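PDB 5A29: exopolygalacturonate lyase from Vibrio vulnificus, which probably cleaves pectate-type polysaccharides by beta-elimination, as a manganese-binding member of polysaccharide lyase family 2. Local coordinates for residues F164-H167 against A172-R175; R115-N120 against G126-G131; Y245-L250 against A254-S259; M97-E102 against T536-P541. One frame throughout, in Å; residues are numbered along the deposited sequence. Where two conformers were deposited one is given.

Overall arrangement
Interactions 1, 2 and 3 each join segments close in the chain, across short connections in a largely helical lyase, whereas interaction 4 joins parts more than 430 residues apart. The first three are buried; interaction 1 touches interaction 2 where Met118 reaches Ala172 and Thr173, and interaction 3 through Glu174 and Leu247, while interactions 2 and 3 do not touch each other. Interaction 4 is partly exposed, touches none of the others, and spans a loop of chain that encloses them all. Chemistry follows place. Interaction 2 is aromatic and lies nearest the manganese ligands; interactions 1 and 3 pack apolar groups around a hydroxyl bonded locally, interaction 3 adding a water bridge; interaction 4 is a modest aliphatic touch.

Interaction 1 of 4, residues F164-H167 against A172-R175; sequences FLYH and ATER
Thr173 points toward helix 162-168, between Leu165 and Tyr166, and its three side-chain heavy atoms divide the work. Its CB approaches Tyr166 CD1 obliquely, at 4.0 Å. The methyl CG2 lies beside the same residue, 4.1 Å from Tyr166 CA. A chi1 of -169° sends the Tyr166 ring out from the helix on the side of CB remote from the backbone N, which brings CD1 past the threonine; the Tyr166 side chain also packs on Ala251 and Pro252. The third atom, Thr173 OG1, faces the other way, lying 3.6 Å from Leu165 CB and 3.1 Å from Leu165 O. Its identified hydrogen bond goes to Asp169 O, four residues back, in the link between helices 162-168 and 170-184. Met118 of helix 105-120 packs on Thr173 from outside the pair. The chemistry is thus mostly one of shape: carbon surfaces of a small beta-branched residue let the two helices approach to 5.4 Å between Tyr166 CA and Thr173 CA, while the bond of the hydroxyl to Asp169 O places the main polar tie at the helix junction and leaves carbon contacts across it.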
loop_
_atom_site.group_PDB
_atom_site.type_symbol
_atom_site.label_atom_id
_atom_site.label_comp_id
_atom_site.label_asym_id
_atom_site.label_seq_id
_atom_site.Cartn_x
_atom_site.Cartn_y
_atom_site.Cartn_z
ATOM N N PHE A 164 -3.462 -16.408 3.259
ATOM C CA PHE A 164 -4.809 -16.992 3.154
ATOM C C PHE A 164 -4.911 -17.607 1.764
ATOM O O PHE A 164 -5.490 -18.696 1.547
ATOM C CB PHE A 164 -5.886 -15.875 3.324
ATOM C CG PHE A 164 -7.267 -16.386 3.086
ATOM C CD1 PHE A 164 -7.909 -17.148 4.101
ATOM C CD2 PHE A 164 -7.915 -16.121 1.898
ATOM C CE1 PHE A 164 -9.175 -17.693 3.885
ATOM C CE2 PHE A 164 -9.198 -16.628 1.672
ATOM C CZ PHE A 164 -9.816 -17.444 2.665
ATOM N N LEU A 165 -4.357 -16.933 0.768
ATOM C CA LEU A 165 -4.421 -17.487 -0.595
ATOM C C LEU A 165 -3.699 -18.879 -0.587
ATOM O O LEU A 165 -4.160 -19.841 -1.250
ATOM C CB LEU A 165 -3.726 -16.570 -1.643
ATOM C CG LEU A 165 -4.298 -15.145 -1.790
ATOM C CD1 LEU A 165 -3.430 -14.277 -2.703
ATOM C CD2 LEU A 165 -5.767 -15.115 -2.235
ATOM N N TYR A 166 -2.602 -18.956 0.154
ATOM C CA TYR A 166 -1.800 -20.189 0.254
ATOM C C TYR A 166 -2.657 -21.288 0.939
ATOM O O TYR A 166 -2.643 -22.460 0.563
ATOM C CB TYR A 166 -0.526 -19.934 1.081
ATOM C CG TYR A 166 0.430 -21.103 0.966
ATOM C CD1 TYR A 166 1.256 -21.233 -0.147
ATOM C CD2 TYR A 166 0.474 -22.089 1.948
ATOM C CE1 TYR A 166 2.106 -22.332 -0.273
ATOM C CE2 TYR A 166 1.294 -23.203 1.820
ATOM C CZ TYR A 166 2.084 -23.324 0.687
ATOM O OH TYR A 166 2.935 -24.412 0.569
ATOM N N HIS A 167 -3.320 -20.915 2.011
ATOM C CA HIS A 167 -4.308 -21.761 2.650
ATOM C C HIS A 167 -5.362 -22.309 1.695
ATOM O O HIS A 167 -5.686 -23.473 1.794
ATOM C CB HIS A 167 -4.952 -21.020 3.851
ATOM C CG HIS A 167 -6.162 -21.701 4.418
ATOM N ND1 HIS A 167 -6.076 -22.685 5.384
ATOM C CD2 HIS A 167 -7.489 -21.480 4.223
ATOM C CE1 HIS A 167 -7.299 -23.065 5.737
ATOM N NE2 HIS A 167 -8.174 -22.352 5.042
ATOM N N ALA A 172 -1.293 -22.985 -6.596
ATOM C CA ALA A 172 -1.535 -21.787 -7.364
ATOM C C ALA A 172 -0.816 -20.536 -6.751
ATOM O O ALA A 172 -0.372 -19.668 -7.520
ATOM C CB ALA A 172 -3.038 -21.542 -7.572
ATOM N N THR A 173 -0.697 -20.486 -5.422
ATOM C CA THR A 173 -0.072 -19.328 -4.750
ATOM C C THR A 173 1.433 -19.364 -4.939
ATOM O O THR A 173 2.048 -18.320 -5.270
ATOM C CB THR A 173 -0.430 -19.286 -3.267
ATOM O OG1 THR A 173 -1.861 -19.165 -3.212
ATOM C CG2 THR A 173 0.243 -18.020 -2.577
ATOM N N GLU A 174 2.036 -20.555 -4.788
ATOM C CA GLU A 174 3.463 -20.730 -5.215
ATOM C C GLU A 174 3.693 -20.333 -6.668
ATOM O O GLU A 174 4.609 -19.547 -6.973
ATOM C CB GLU A 174 3.946 -22.171 -5.029
ATOM C CG GLU A 174 5.396 -22.405 -5.457
ATOM C CD GLU A 174 5.749 -23.873 -5.557
ATOM O OE1 GLU A 174 5.076 -24.652 -4.866
ATOM O OE2 GLU A 174 6.666 -24.244 -6.327
ATOM N N ARG A 175 2.901 -20.877 -7.607
ATOM C CA ARG A 175 3.071 -20.488 -9.005
ATOM C C ARG A 175 2.877 -18.986 -9.254
ATOM O O ARG A 175 3.578 -18.368 -10.080
ATOM C CB ARG A 175 2.170 -21.266 -9.975
ATOM C CG ARG A 175 2.485 -22.778 -10.021
ATOM C CD ARG A 175 1.422 -23.518 -10.840
ATOM N NE ARG A 175 0.980 -22.780 -12.051
ATOM C CZ ARG A 175 1.586 -22.789 -13.234
ATOM N NH1 ARG A 175 2.691 -23.509 -13.421
ATOM N NH2 ARG A 175 1.068 -22.094 -14.239
#

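Interaction 2 of 4, residues R115-N120 against G126-G131; sequences RYFMDN and GLFYWG
Phe117 and Phe128 form an offset edge-to-face pair, the edge of the helical ring directed at the face of the loop ring, with the planes at 71° and the centroids 5.7 Å apart. Phe117 reaches toward the loop with a fully extended first torsion (chi1 -176°), and CE2 thereby comes 3.9 Å from Phe128 CB. The adjacent edge atom, Phe117 CZ, meets Tyr129 O in the ring plane at 3.5 Å, a carbon-oxygen touch where the ring meets the loop backbone. Met118 closes the other end. Its chain bends at the sulfur to set CE 3.4 Å from Phe128 CZ, and SD stands obliquely to the ring in a Met-aromatic contact. Behind Phe128, its CD2 lies above one face of the Trp130 indole.

Packing slackens away from this core. Phe117 CZ is 4.5 Å from Trp130 CB, the Tyr129 side chain stands farther off, and the exposed Asn120 turns back on its own helix, where ND2 gives Tyr116 O a bond of 2.8 Å along a lone pair. Phe84 stacks on Phe117, Tyr176 of helix 170-184 meets Phe128, and Trp130 lies about 8 Å from the manganese ligand Glu154 (side chain to side chain). The contact lies where the loop leading to strand 135-137 packs against the end of helix 105-120, beside helix 170-184.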
loop_
_atom_site.group_PDB
_atom_site.type_symbol
_atom_site.label_atom_id
_atom_site.label_comp_id
_atom_site.label_asym_id
_atom_site.label_seq_id
_atom_site.Cartn_x
_atom_site.Cartn_y
_atom_site.Cartn_z
ATOM N N ARG A 115 -11.476 -19.759 -3.802
ATOM C CA ARG A 115 -11.275 -21.023 -4.515
ATOM C C ARG A 115 -11.880 -20.898 -5.918
ATOM O O ARG A 115 -11.310 -21.400 -6.904
ATOM C CB ARG A 115 -11.914 -22.168 -3.734
ATOM C CG ARG A 115 -11.421 -23.516 -4.240
ATOM C CD ARG A 115 -12.168 -24.725 -3.740
ATOM N NE ARG A 115 -12.291 -24.843 -2.296
ATOM C CZ ARG A 115 -11.292 -25.083 -1.456
ATOM N NH1 ARG A 115 -10.044 -25.104 -1.885
ATOM N NH2 ARG A 115 -11.547 -25.228 -0.169
ATOM N N TYR A 116 -13.008 -20.204 -6.056
ATOM C CA TYR A 116 -13.626 -20.077 -7.391
ATOM C C TYR A 116 -12.768 -19.164 -8.326
ATOM O O TYR A 116 -12.667 -19.395 -9.531
ATOM C CB TYR A 116 -15.023 -19.478 -7.263
ATOM C CG TYR A 116 -15.760 -19.285 -8.566
ATOM C CD1 TYR A 116 -16.445 -20.366 -9.171
ATOM C CD2 TYR A 116 -15.755 -18.067 -9.209
ATOM C CE1 TYR A 116 -17.130 -20.178 -10.384
ATOM C CE2 TYR A 116 -16.433 -17.861 -10.408
ATOM C CZ TYR A 116 -17.108 -18.938 -11.004
ATOM O OH TYR A 116 -17.757 -18.744 -12.210
ATOM N N PHE A 117 -12.297 -18.038 -7.774
ATOM C CA PHE A 117 -11.391 -17.166 -8.494
ATOM C C PHE A 117 -10.161 -17.962 -8.990
ATOM O O PHE A 117 -9.818 -17.882 -10.169
ATOM C CB PHE A 117 -10.875 -15.987 -7.619
ATOM C CG PHE A 117 -10.014 -15.033 -8.419
ATOM C CD1 PHE A 117 -10.604 -14.122 -9.301
ATOM C CD2 PHE A 117 -8.652 -15.230 -8.471
ATOM C CE1 PHE A 117 -9.833 -13.285 -10.142
ATOM C CE2 PHE A 117 -7.870 -14.413 -9.315
ATOM C CZ PHE A 117 -8.466 -13.441 -10.126
ATOM N N MET A 118 -9.523 -18.700 -8.089
ATOM C CA MET A 118 -8.289 -19.394 -8.413
ATOM C C MET A 118 -8.542 -20.598 -9.338
ATOM O O MET A 118 -7.703 -20.911 -10.184
ATOM C CB MET A 118 -7.541 -19.806 -7.142
ATOM C CG MET A 118 -6.987 -18.575 -6.394
ATOM S SD MET A 118 -5.967 -18.827 -4.939
ATOM C CE MET A 118 -4.391 -18.975 -5.733
ATOM N N ASP A 119 -9.713 -21.225 -9.240
ATOM C CA ASP A 119 -10.095 -22.262 -10.228
ATOM C C ASP A 119 -10.342 -21.720 -11.615
ATOM O O ASP A 119 -10.238 -22.463 -12.588
ATOM C CB ASP A 119 -11.317 -23.106 -9.767
ATOM C CG ASP A 119 -10.980 -23.988 -8.587
ATOM O OD1 ASP A 119 -9.777 -24.168 -8.331
ATOM O OD2 ASP A 119 -11.881 -24.475 -7.874
ATOM N N ASN A 120 -10.668 -20.440 -11.735
ATOM C CA ASN A 120 -11.148 -19.948 -13.004
ATOM C C ASN A 120 -10.401 -18.854 -13.689
ATOM O O ASN A 120 -10.619 -18.631 -14.889
ATOM C CB ASN A 120 -12.620 -19.574 -12.881
ATOM C CG ASN A 120 -13.486 -20.803 -12.660
ATOM O OD1 ASN A 120 -13.761 -21.524 -13.618
ATOM N ND2 ASN A 120 -13.773 -21.134 -11.403
ATOM N N GLY A 126 0.498 -18.586 -14.704
ATOM C CA GLY A 126 0.397 -18.552 -13.234
ATOM C C GLY A 126 -0.027 -17.164 -12.706
ATOM O O GLY A 126 -0.363 -17.051 -11.537
ATOM N N LEU A 127 -0.073 -16.157 -13.575
ATOM C CA LEU A 127 -0.515 -14.792 -13.192
ATOM C C LEU A 127 -2.048 -14.731 -13.051
ATOM O O LEU A 127 -2.791 -15.170 -13.940
ATOM C CB LEU A 127 -0.082 -13.752 -14.217
ATOM C CG LEU A 127 1.445 -13.446 -14.300
ATOM C CD1 LEU A 127 1.728 -12.471 -15.431
ATOM C CD2 LEU A 127 1.964 -12.975 -12.937
ATOM N N PHE A 128 -2.522 -14.089 -11.983
ATOM C CA PHE A 128 -3.959 -13.860 -11.838
ATOM C C PHE A 128 -4.431 -12.836 -12.822
ATOM O O PHE A 128 -3.774 -11.761 -13.052
ATOM C CB PHE A 128 -4.309 -13.354 -10.395
ATOM C CG PHE A 128 -3.965 -14.312 -9.300
ATOM C CD1 PHE A 128 -3.523 -15.605 -9.567
ATOM C CD2 PHE A 128 -4.149 -13.938 -7.956
ATOM C CE1 PHE A 128 -3.211 -16.478 -8.537
ATOM C CE2 PHE A 128 -3.853 -14.807 -6.916
ATOM C CZ PHE A 128 -3.386 -16.096 -7.205
ATOM N N TYR A 129 -5.688 -12.989 -13.248
ATOM C CA TYR A 129 -6.363 -11.891 -13.948
ATOM C C TYR A 129 -6.955 -10.856 -12.985
ATOM O O TYR A 129 -8.135 -10.944 -12.615
ATOM C CB TYR A 129 -7.477 -12.389 -14.876
ATOM C CG TYR A 129 -6.945 -13.331 -15.998
ATOM C CD1 TYR A 129 -6.007 -12.861 -16.921
ATOM C CD2 TYR A 129 -7.412 -14.656 -16.124
ATOM C CE1 TYR A 129 -5.514 -13.699 -17.941
ATOM C CE2 TYR A 129 -6.927 -15.511 -17.148
ATOM C CZ TYR A 129 -5.996 -15.003 -18.049
ATOM O OH TYR A 129 -5.501 -15.770 -19.080
ATOM N N TRP A 130 -6.181 -9.823 -12.679
ATOM C CA TRP A 130 -6.554 -8.816 -11.663
ATOM C C TRP A 130 -5.581 -7.643 -11.803
ATOM O O TRP A 130 -4.725 -7.630 -12.724
ATOM C CB TRP A 130 -6.506 -9.435 -10.237
ATOM C CG TRP A 130 -5.097 -9.732 -9.727
ATOM C CD1 TRP A 130 -3.906 -9.621 -10.438
ATOM C CD2 TRP A 130 -4.740 -10.199 -8.436
ATOM N NE1 TRP A 130 -2.842 -9.927 -9.610
ATOM C CE2 TRP A 130 -3.321 -10.349 -8.406
ATOM C CE3 TRP A 130 -5.472 -10.499 -7.277
ATOM C CZ2 TRP A 130 -2.642 -10.758 -7.272
ATOM C CZ3 TRP A 130 -4.789 -10.952 -6.160
ATOM C CH2 TRP A 130 -3.385 -11.061 -6.158
ATOM N N GLY A 131 -5.730 -6.628 -10.947
ATOM C CA GLY A 131 -4.729 -5.562 -10.870
ATOM C C GLY A 131 -5.120 -4.336 -11.657
ATOM O O GLY A 131 -6.294 -4.120 -12.004
#

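Interaction 3 of 4, residues Y245-L250 against A254-S259; sequences YQLDWL and ANAQGS
Leu247 packs against Ala256 and Ser259, the first and last residues of a turn, and its side chain can be traced outward atom by atom. CB passes 4.1 Å from Ser259 OG. The branch point then reaches the Ala256 methyl, CG to CB 3.9 Å. There the chain divides: CD2 rests on Ser259 CB at 3.7 Å, while CD1 leaves this contact for Glu174 of helix 170-184. The Ala256 methyl is held from the backbone side as well, lying 3.5 Å from Leu247 O.

Polar groups border this apolar patch. Ser259 OG donates to Ala256 O at 2.9 Å, within a type II turn whose third residue is Gly258, and Ser259 N binds the same oxygen. One water also donates to Ala256 O and to Asp248 OD1, at 2.8 Å from the latter, linking helix and turn where direct bonds are absent. Asp248 OD2 has its own partner, a salt bridge to Arg350. Asn255 ND2 is hydrogen-bonded to Glu174 OE1. The contact joins the end of helix 234-250 to the short helix 253-256 and the turn that leads into helix 259-272, with helix 170-184 beside Leu247 and Phe208 packing on both Leu247 and Ser259.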
loop_
_atom_site.group_PDB
_atom_site.type_symbol
_atom_site.label_atom_id
_atom_site.label_comp_id
_atom_site.label_asym_id
_atom_site.label_seq_id
_atom_site.Cartn_x
_atom_site.Cartn_y
_atom_site.Cartn_z
ATOM N N TYR A 245 9.461 -13.207 0.154
ATOM C CA TYR A 245 9.602 -13.634 1.536
ATOM C C TYR A 245 8.403 -14.457 2.034
ATOM O O TYR A 245 8.552 -15.332 2.896
ATOM C CB TYR A 245 9.823 -12.444 2.417
ATOM C CG TYR A 245 11.259 -12.051 2.607
ATOM C CD1 TYR A 245 12.100 -12.807 3.429
ATOM C CD2 TYR A 245 11.779 -10.890 1.983
ATOM C CE1 TYR A 245 13.422 -12.433 3.671
ATOM C CE2 TYR A 245 13.116 -10.497 2.231
ATOM C CZ TYR A 245 13.917 -11.263 3.082
ATOM O OH TYR A 245 15.225 -10.880 3.379
ATOM N N GLN A 246 7.217 -14.179 1.496
ATOM C CA GLN A 246 6.030 -15.002 1.872
ATOM C C GLN A 246 6.127 -16.405 1.206
ATOM O O GLN A 246 5.748 -17.421 1.800
ATOM C CB GLN A 246 4.709 -14.326 1.429
ATOM C CG GLN A 246 4.412 -13.064 2.213
ATOM C CD GLN A 246 4.634 -13.264 3.705
ATOM O OE1 GLN A 246 3.871 -13.989 4.339
ATOM N NE2 GLN A 246 5.719 -12.710 4.252
ATOM N N LEU A 247 6.698 -16.483 0.041
ATOM C CA LEU A 247 6.944 -17.835 -0.525
ATOM C C LEU A 247 7.865 -18.647 0.406
ATOM O O LEU A 247 7.551 -19.826 0.763
ATOM C CB LEU A 247 7.445 -17.747 -1.987
ATOM C CG LEU A 247 7.935 -19.074 -2.632
ATOM C CD1 LEU A 247 6.809 -20.087 -2.796
ATOM C CD2 LEU A 247 8.568 -18.812 -4.013
ATOM N N ASP A 248 8.961 -18.034 0.841
ATOM C CA ASP A 248 9.874 -18.724 1.745
ATOM C C ASP A 248 9.156 -19.115 3.014
ATOM O O ASP A 248 9.446 -20.152 3.605
ATOM C CB ASP A 248 11.049 -17.812 2.165
ATOM C CG ASP A 248 11.961 -18.468 3.217
ATOM O OD1 ASP A 248 12.771 -19.311 2.824
ATOM O OD2 ASP A 248 11.936 -18.128 4.417
ATOM N N TRP A 249 8.350 -18.203 3.548
ATOM C CA TRP A 249 7.680 -18.458 4.798
ATOM C C TRP A 249 6.630 -19.577 4.692
ATOM O O TRP A 249 6.484 -20.350 5.657
ATOM C CB TRP A 249 6.963 -17.166 5.294
ATOM C CG TRP A 249 6.250 -17.318 6.624
ATOM C CD1 TRP A 249 4.880 -17.369 6.835
ATOM C CD2 TRP A 249 6.849 -17.433 7.894
ATOM N NE1 TRP A 249 4.626 -17.470 8.171
ATOM C CE2 TRP A 249 5.810 -17.546 8.842
ATOM C CE3 TRP A 249 8.170 -17.431 8.341
ATOM C CZ2 TRP A 249 6.057 -17.636 10.208
ATOM C CZ3 TRP A 249 8.406 -17.524 9.692
ATOM C CH2 TRP A 249 7.357 -17.653 10.607
ATOM N N LEU A 250 5.877 -19.608 3.601
ATOM C CA LEU A 250 4.681 -20.428 3.475
ATOM C C LEU A 250 4.942 -21.832 2.951
ATOM O O LEU A 250 4.304 -22.817 3.417
ATOM C CB LEU A 250 3.612 -19.749 2.597
ATOM C CG LEU A 250 3.093 -18.449 3.287
ATOM C CD1 LEU A 250 2.356 -17.616 2.236
ATOM C CD2 LEU A 250 2.161 -18.764 4.467
ATOM N N ALA A 254 11.960 -26.986 -0.767
ATOM C CA ALA A 254 12.404 -27.227 -2.133
ATOM C C ALA A 254 11.672 -26.310 -3.071
ATOM O O ALA A 254 12.242 -25.808 -4.067
ATOM C CB ALA A 254 12.175 -28.682 -2.527
ATOM N N ASN A 255 10.390 -26.099 -2.774
ATOM C CA ASN A 255 9.536 -25.304 -3.657
ATOM C C ASN A 255 9.989 -23.821 -3.550
ATOM O O ASN A 255 9.867 -23.076 -4.506
ATOM C CB ASN A 255 8.052 -25.375 -3.221
ATOM C CG ASN A 255 7.537 -26.808 -3.058
ATOM O OD1 ASN A 255 8.074 -27.613 -2.291
ATOM N ND2 ASN A 255 6.473 -27.107 -3.758
ATOM N N ALA A 256 10.522 -23.445 -2.410
ATOM C CA ALA A 256 10.786 -22.010 -2.108
ATOM C C ALA A 256 12.269 -21.681 -2.182
ATOM O O ALA A 256 12.668 -20.550 -1.870
ATOM C CB ALA A 256 10.217 -21.601 -0.755
ATOM N N GLN A 257 13.087 -22.665 -2.613
ATOM C CA GLN A 257 14.552 -22.474 -2.719
ATOM C C GLN A 257 14.912 -21.157 -3.445
ATOM O O GLN A 257 14.414 -20.890 -4.544
ATOM C CB GLN A 257 15.178 -23.653 -3.503
ATOM C CG GLN A 257 16.678 -23.481 -3.748
ATOM C CD GLN A 257 17.188 -24.445 -4.838
ATOM O OE1 GLN A 257 16.646 -25.547 -4.985
ATOM N NE2 GLN A 257 18.186 -24.012 -5.641
ATOM N N GLY A 258 15.787 -20.366 -2.826
ATOM C CA GLY A 258 16.283 -19.150 -3.484
ATOM C C GLY A 258 15.427 -17.892 -3.169
ATOM O O GLY A 258 15.918 -16.745 -3.304
ATOM N N SER A 259 14.167 -18.100 -2.741
ATOM C CA SER A 259 13.208 -16.934 -2.703
ATOM C C SER A 259 13.595 -15.945 -1.612
ATOM O O SER A 259 13.651 -14.742 -1.873
ATOM C CB SER A 259 11.705 -17.425 -2.643
ATOM O OG SER A 259 11.479 -18.002 -1.366
HETATM O O HOH W 1 14.048 -19.404 0.387
#

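Interaction 4 of 4, residues M97-E102 against T536-P541; sequences MSVVTE and TAQVAP
Two flat groups of Gln538, its peptide carbonyl and its side-chain amide, meet the isopropyl group of Val99; no ring takes part. Val99 CG2 sits above the plane of the carbonyl, 3.7 Å from Gln538 O, and CG1 lies off the same face. The amide is met at its oxygen end, Gln538 OE1 coming 4.2 Å from Val99 CG1, which stands out of the amide plane. Between these groups the same methyl reaches the aliphatic root, Val99 CG1 to Gln538 CB being 3.9 Å.

Val99 presents both methyls, its chi1 of 163° leaving CG1 trans to the backbone N and CG2 next to it. CG1 also meets a second aliphatic side chain, 4.1 Å from Val539 CG2, although Val539 has two conformers, so this closeness is given for one and may not hold for the other. Nearby, Met97 O accepts from Thr101 N and Thr101 OG1 on opposite faces of its plane, a double grip close to the helix end. Glu102, with positive phi just after that end, forms a salt bridge with Lys535. The contact ties the C-terminal end of helix 88-101 to the loop following helix 521-532, whose Ala530 packs on both Val100 and Val539, while helix 105-120 lies beside Met97, Ser98 and Thr101.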
loop_
_atom_site.group_PDB
_atom_site.type_symbol
_atom_site.label_atom_id
_atom_site.label_comp_id
_atom_site.label_asym_id
_atom_site.label_seq_id
_atom_site.Cartn_x
_atom_site.Cartn_y
_atom_site.Cartn_z
ATOM N N MET A 97 -13.673 -11.532 11.019
ATOM C CA MET A 97 -15.032 -11.677 11.621
ATOM C C MET A 97 -15.176 -13.116 12.170
ATOM O O MET A 97 -15.722 -13.326 13.269
ATOM C CB MET A 97 -16.079 -11.491 10.534
ATOM C CG MET A 97 -17.489 -11.453 11.112
ATOM S SD MET A 97 -17.767 -9.956 12.128
ATOM C CE MET A 97 -19.564 -9.904 12.079
ATOM N N SER A 98 -14.637 -14.107 11.463
ATOM C CA SER A 98 -14.701 -15.476 12.031
ATOM C C SER A 98 -13.860 -15.572 13.296
ATOM O O SER A 98 -14.245 -16.279 14.268
ATOM C CB SER A 98 -14.267 -16.570 11.027
ATOM O OG SER A 98 -15.294 -16.819 10.124
ATOM N N VAL A 99 -12.710 -14.903 13.347
ATOM C CA VAL A 99 -11.898 -14.939 14.576
ATOM C C VAL A 99 -12.670 -14.343 15.755
ATOM O O VAL A 99 -12.708 -14.908 16.882
ATOM C CB VAL A 99 -10.556 -14.128 14.411
ATOM C CG1 VAL A 99 -9.905 -13.785 15.750
ATOM C CG2 VAL A 99 -9.604 -14.873 13.515
ATOM N N VAL A 100 -13.278 -13.183 15.544
ATOM C CA VAL A 100 -13.838 -12.491 16.719
ATOM C C VAL A 100 -15.195 -13.070 17.123
ATOM O O VAL A 100 -15.594 -12.925 18.249
ATOM C CB VAL A 100 -13.947 -10.958 16.589
ATOM C CG1 VAL A 100 -12.559 -10.346 16.340
ATOM C CG2 VAL A 100 -14.957 -10.482 15.568
ATOM N N THR A 101 -15.918 -13.612 16.174
ATOM C CA THR A 101 -17.241 -14.154 16.481
ATOM C C THR A 101 -17.210 -15.644 16.837
ATOM O O THR A 101 -18.192 -16.143 17.348
ATOM C CB THR A 101 -18.279 -13.940 15.381
ATOM O OG1 THR A 101 -17.880 -14.638 14.224
ATOM C CG2 THR A 101 -18.563 -12.442 15.084
ATOM N N GLU A 102 -16.111 -16.344 16.546
ATOM C CA GLU A 102 -16.015 -17.812 16.646
ATOM C C GLU A 102 -17.037 -18.477 15.760
ATOM O O GLU A 102 -17.493 -19.565 16.067
ATOM C CB GLU A 102 -16.280 -18.257 18.094
ATOM C CG GLU A 102 -15.459 -17.522 19.117
ATOM C CD GLU A 102 -14.056 -18.056 19.182
ATOM O OE1 GLU A 102 -13.679 -18.918 18.351
ATOM O OE2 GLU A 102 -13.338 -17.612 20.092
ATOM N N THR A 536 -5.795 -10.347 19.600
ATOM C CA THR A 536 -5.251 -9.447 18.547
ATOM C C THR A 536 -4.364 -10.144 17.528
ATOM O O THR A 536 -4.521 -9.943 16.296
ATOM C CB THR A 536 -4.422 -8.322 19.137
ATOM O OG1 THR A 536 -5.166 -7.669 20.177
ATOM C CG2 THR A 536 -4.082 -7.325 18.060
ATOM N N ALA A 537 -3.435 -10.950 18.056
ATOM C CA ALA A 537 -2.465 -11.681 17.259
ATOM C C ALA A 537 -3.138 -12.595 16.245
ATOM O O ALA A 537 -2.500 -13.035 15.297
ATOM C CB ALA A 537 -1.564 -12.502 18.202
ATOM N N GLN A 538 -4.423 -12.909 16.414
ATOM C CA GLN A 538 -5.013 -13.875 15.522
ATOM C C GLN A 538 -5.593 -13.237 14.248
ATOM O O GLN A 538 -6.003 -13.935 13.352
ATOM C CB GLN A 538 -6.117 -14.685 16.239
ATOM C CG GLN A 538 -5.528 -15.588 17.357
ATOM C CD GLN A 538 -6.567 -16.040 18.354
ATOM O OE1 GLN A 538 -7.641 -16.499 17.972
ATOM N NE2 GLN A 538 -6.263 -15.891 19.647
ATOM N N VAL A 539 -5.711 -11.914 14.192
ATOM C CA VAL A 539 -6.325 -11.232 13.041
ATOM C C VAL A 539 -5.273 -10.875 11.984
ATOM O O VAL A 539 -4.171 -10.579 12.342
ATOM C CB VAL A 539 -6.996 -9.931 13.546
ATOM C CG1 VAL A 539 -7.562 -9.124 12.401
ATOM C CG2 VAL A 539 -8.060 -10.250 14.613
ATOM N N ALA A 540 -5.616 -10.910 10.704
ATOM C CA ALA A 540 -4.676 -10.511 9.623
ATOM C C ALA A 540 -4.134 -9.103 9.909
ATOM O O ALA A 540 -4.882 -8.180 10.235
ATOM C CB ALA A 540 -5.408 -10.519 8.283
ATOM N N PRO A 541 -2.822 -8.908 9.796
ATOM C CA PRO A 541 -2.365 -7.535 10.099
ATOM C C PRO A 541 -2.615 -6.590 8.915
ATOM O O PRO A 541 -2.712 -7.029 7.744
ATOM C CB PRO A 541 -0.839 -7.694 10.278
ATOM C CG PRO A 541 -0.537 -8.896 9.414
ATOM C CD PRO A 541 -1.716 -9.863 9.631
#